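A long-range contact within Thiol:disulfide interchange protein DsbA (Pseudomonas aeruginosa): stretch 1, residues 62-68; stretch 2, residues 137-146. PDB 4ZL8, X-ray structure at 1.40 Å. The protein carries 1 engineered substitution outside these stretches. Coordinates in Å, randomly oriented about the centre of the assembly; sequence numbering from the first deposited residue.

Stretch 1 62-68: RLPALFG
Stretch 2 (137-146) QMEKAKKLAM

How do the two stretches lie against each other? Residues 62-64 form the end of an extended strand, with Leu-63 at phi/psi -130/123, and the chain then leaves it as loop; residues 137-146 are regular helix, near -63/-42 throughout. Strand and helix cross almost at right angles, -98°, with their axes 8.7 Å apart at closest approach. The register is set by CA of Leu-63 lying 6.8 Å from CA of Ala-141, and CA of Leu-66 5.8 Å from CA of Lys-142.

What does Leu-66 do, the residue with the most covered surface? At phi/psi -100/73 it points its CA-to-CB bond toward the helix, and its mt rotamer (chi1 -55°, chi2 174°) brings CD1 to 3.7 Å from CB of Ala-141 and 3.8 Å from SD of Met-138. The side chain of Met-138 starts sideways, but three m torsions bring its end nearer. CD1 of Leu-66 also sits only 3.2 Å from O of Met-138, a tight approach to a carbonyl already accepting a 3.0 Å hydrogen bond from N of Lys-142.

How does Leu-63 use the same helix face? Also pointing toward it, but with chi1 -170° and chi2 68°, it places CD1 3.9 Å from CB of Ala-141 and CD2 3.9 Å from CB of Leu-144, spanning two residues three apart in sequence. The small side chain of Ala-141 thus meets both leucines.

Does Phe-67 join, although its CA-to-CB bond points away? Yes: chi1 -71° and chi2 -2° bring the ring back, with CE1 4.1 Å from CB of Ala-145, which lies at the ring edge.

What holds the surfaces together? No hydrogen bond crosses between them; the 386 Å² buried, both sides summed, rests largely on apolar packing.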

# COMPACT_ATOMS: atom_id res chain seq x y z
N ARG A 62 -2.14 -0.01 2.74
CA ARG A 62 -1.30 -0.22 1.61
C ARG A 62 -2.15 -0.68 0.46
O ARG A 62 -3.11 -1.42 0.64
CB ARG A 62 -0.22 -1.25 1.87
CG ARG A 62 0.94 -0.71 2.68
CD ARG A 62 2.12 -1.66 2.66
NE ARG A 62 3.17 -1.14 3.50
CZ ARG A 62 3.17 -1.21 4.82
NH1 ARG A 62 2.19 -1.82 5.46
NH2 ARG A 62 4.18 -0.67 5.50
N LEU A 63 -1.78 -0.24 -0.73
CA LEU A 63 -2.46 -0.64 -1.94
C LEU A 63 -1.40 -1.10 -2.94
O LEU A 63 -0.49 -0.34 -3.26
CB LEU A 63 -3.21 0.55 -2.54
CG LEU A 63 -4.17 0.21 -3.69
CD1 LEU A 63 -5.37 -0.60 -3.21
CD2 LEU A 63 -4.59 1.53 -4.33
N PRO A 64 -1.52 -2.34 -3.42
CA PRO A 64 -0.50 -2.80 -4.37
C PRO A 64 -0.71 -2.15 -5.72
O PRO A 64 -1.84 -2.06 -6.18
CB PRO A 64 -0.77 -4.29 -4.45
CG PRO A 64 -2.24 -4.40 -4.27
CD PRO A 64 -2.59 -3.33 -3.26
N ALA A 65 0.38 -1.72 -6.35
CA ALA A 65 0.35 -1.17 -7.70
C ALA A 65 0.37 -2.34 -8.66
O ALA A 65 1.31 -3.15 -8.67
CB ALA A 65 1.54 -0.25 -7.92
N LEU A 66 -0.71 -2.48 -9.42
CA LEU A 66 -0.89 -3.61 -10.32
C LEU A 66 -0.53 -3.17 -11.73
O LEU A 66 -1.40 -2.99 -12.60
CB LEU A 66 -2.33 -4.12 -10.24
CG LEU A 66 -2.78 -4.48 -8.83
CD1 LEU A 66 -4.26 -4.84 -8.84
CD2 LEU A 66 -1.96 -5.61 -8.24
N PHE A 67 0.77 -3.01 -11.95
CA PHE A 67 1.31 -2.41 -13.16
C PHE A 67 1.81 -3.47 -14.14
O PHE A 67 2.63 -3.18 -15.02
CB PHE A 67 2.43 -1.43 -12.81
CG PHE A 67 1.95 -0.18 -12.13
CD1 PHE A 67 0.59 0.02 -11.91
CD2 PHE A 67 2.84 0.79 -11.71
CE1 PHE A 67 0.13 1.17 -11.29
CE2 PHE A 67 2.38 1.94 -11.09
CZ PHE A 67 1.03 2.13 -10.88
N GLY A 68 1.34 -4.69 -13.96
CA GLY A 68 1.65 -5.76 -14.88
C GLY A 68 2.63 -6.81 -14.37
O GLY A 68 3.44 -6.56 -13.50
N GLN A 137 -11.23 -7.59 -5.97
CA GLN A 137 -10.29 -6.73 -5.27
C GLN A 137 -9.17 -6.25 -6.18
O GLN A 137 -8.73 -5.11 -6.07
CB GLN A 137 -9.73 -7.43 -4.02
CG GLN A 137 -10.80 -7.72 -2.97
CD GLN A 137 -11.43 -6.46 -2.44
OE1 GLN A 137 -10.73 -5.51 -2.10
NE2 GLN A 137 -12.76 -6.43 -2.39
N MET A 138 -8.67 -7.13 -7.05
CA MET A 138 -7.63 -6.77 -8.00
C MET A 138 -8.14 -5.65 -8.90
O MET A 138 -7.45 -4.66 -9.15
CB MET A 138 -7.21 -8.00 -8.83
CG MET A 138 -6.42 -9.00 -8.03
SD MET A 138 -4.71 -8.51 -7.79
CE MET A 138 -4.06 -8.82 -9.44
N GLU A 139 -9.36 -5.80 -9.42
CA GLU A 139 -9.89 -4.78 -10.31
C GLU A 139 -10.04 -3.44 -9.59
O GLU A 139 -9.76 -2.37 -10.14
CB GLU A 139 -11.24 -5.23 -10.91
CG GLU A 139 -11.89 -4.21 -11.84
CD GLU A 139 -11.20 -4.07 -13.18
OE1 GLU A 139 -10.19 -4.77 -13.41
OE2 GLU A 139 -11.69 -3.28 -14.00
N LYS A 140 -10.52 -3.49 -8.35
CA LYS A 140 -10.67 -2.26 -7.59
C LYS A 140 -9.34 -1.58 -7.35
O LYS A 140 -9.25 -0.36 -7.47
CB LYS A 140 -11.37 -2.56 -6.27
CG LYS A 140 -12.85 -2.82 -6.49
CD LYS A 140 -13.61 -3.15 -5.21
CE LYS A 140 -15.10 -3.37 -5.47
NZ LYS A 140 -15.80 -3.89 -4.24
N ALA A 141 -8.31 -2.35 -7.06
CA ALA A 141 -6.99 -1.77 -6.84
C ALA A 141 -6.45 -1.14 -8.11
O ALA A 141 -5.83 -0.08 -8.07
CB ALA A 141 -6.04 -2.81 -6.30
N LYS A 142 -6.67 -1.80 -9.24
CA LYS A 142 -6.23 -1.26 -10.52
C LYS A 142 -6.90 0.07 -10.79
O LYS A 142 -6.25 1.05 -11.17
CB LYS A 142 -6.57 -2.25 -11.64
CG LYS A 142 -6.17 -1.78 -13.01
CD LYS A 142 -6.59 -2.81 -14.06
CE LYS A 142 -6.38 -2.31 -15.49
NZ LYS A 142 -4.94 -2.29 -15.88
N LYS A 143 -8.21 0.11 -10.59
CA LYS A 143 -8.98 1.32 -10.87
C LYS A 143 -8.58 2.46 -9.93
O LYS A 143 -8.55 3.61 -10.34
CB LYS A 143 -10.48 1.04 -10.76
CG LYS A 143 -11.04 0.21 -11.91
CD LYS A 143 -12.56 0.20 -11.89
CE LYS A 143 -13.13 -0.59 -13.05
NZ LYS A 143 -14.60 -0.40 -13.17
N LEU A 144 -8.27 2.14 -8.67
CA LEU A 144 -7.80 3.19 -7.75
C LEU A 144 -6.49 3.82 -8.19
O LEU A 144 -6.36 5.04 -8.22
CB LEU A 144 -7.69 2.67 -6.31
CG LEU A 144 -9.02 2.47 -5.61
CD1 LEU A 144 -8.81 1.67 -4.31
CD2 LEU A 144 -9.72 3.80 -5.30
N ALA A 145 -5.53 3.00 -8.60
CA ALA A 145 -4.26 3.55 -9.02
C ALA A 145 -4.45 4.44 -10.26
O ALA A 145 -3.81 5.48 -10.39
CB ALA A 145 -3.26 2.43 -9.31
N MET A 146 -5.33 4.04 -11.17
CA MET A 146 -5.67 4.87 -12.32
C MET A 146 -6.28 6.21 -11.91
O MET A 146 -5.95 7.25 -12.45
CB MET A 146 -6.62 4.12 -13.25
CG MET A 146 -5.99 2.89 -13.90
SD MET A 146 -7.19 1.84 -14.77
CE MET A 146 -7.86 3.02 -15.94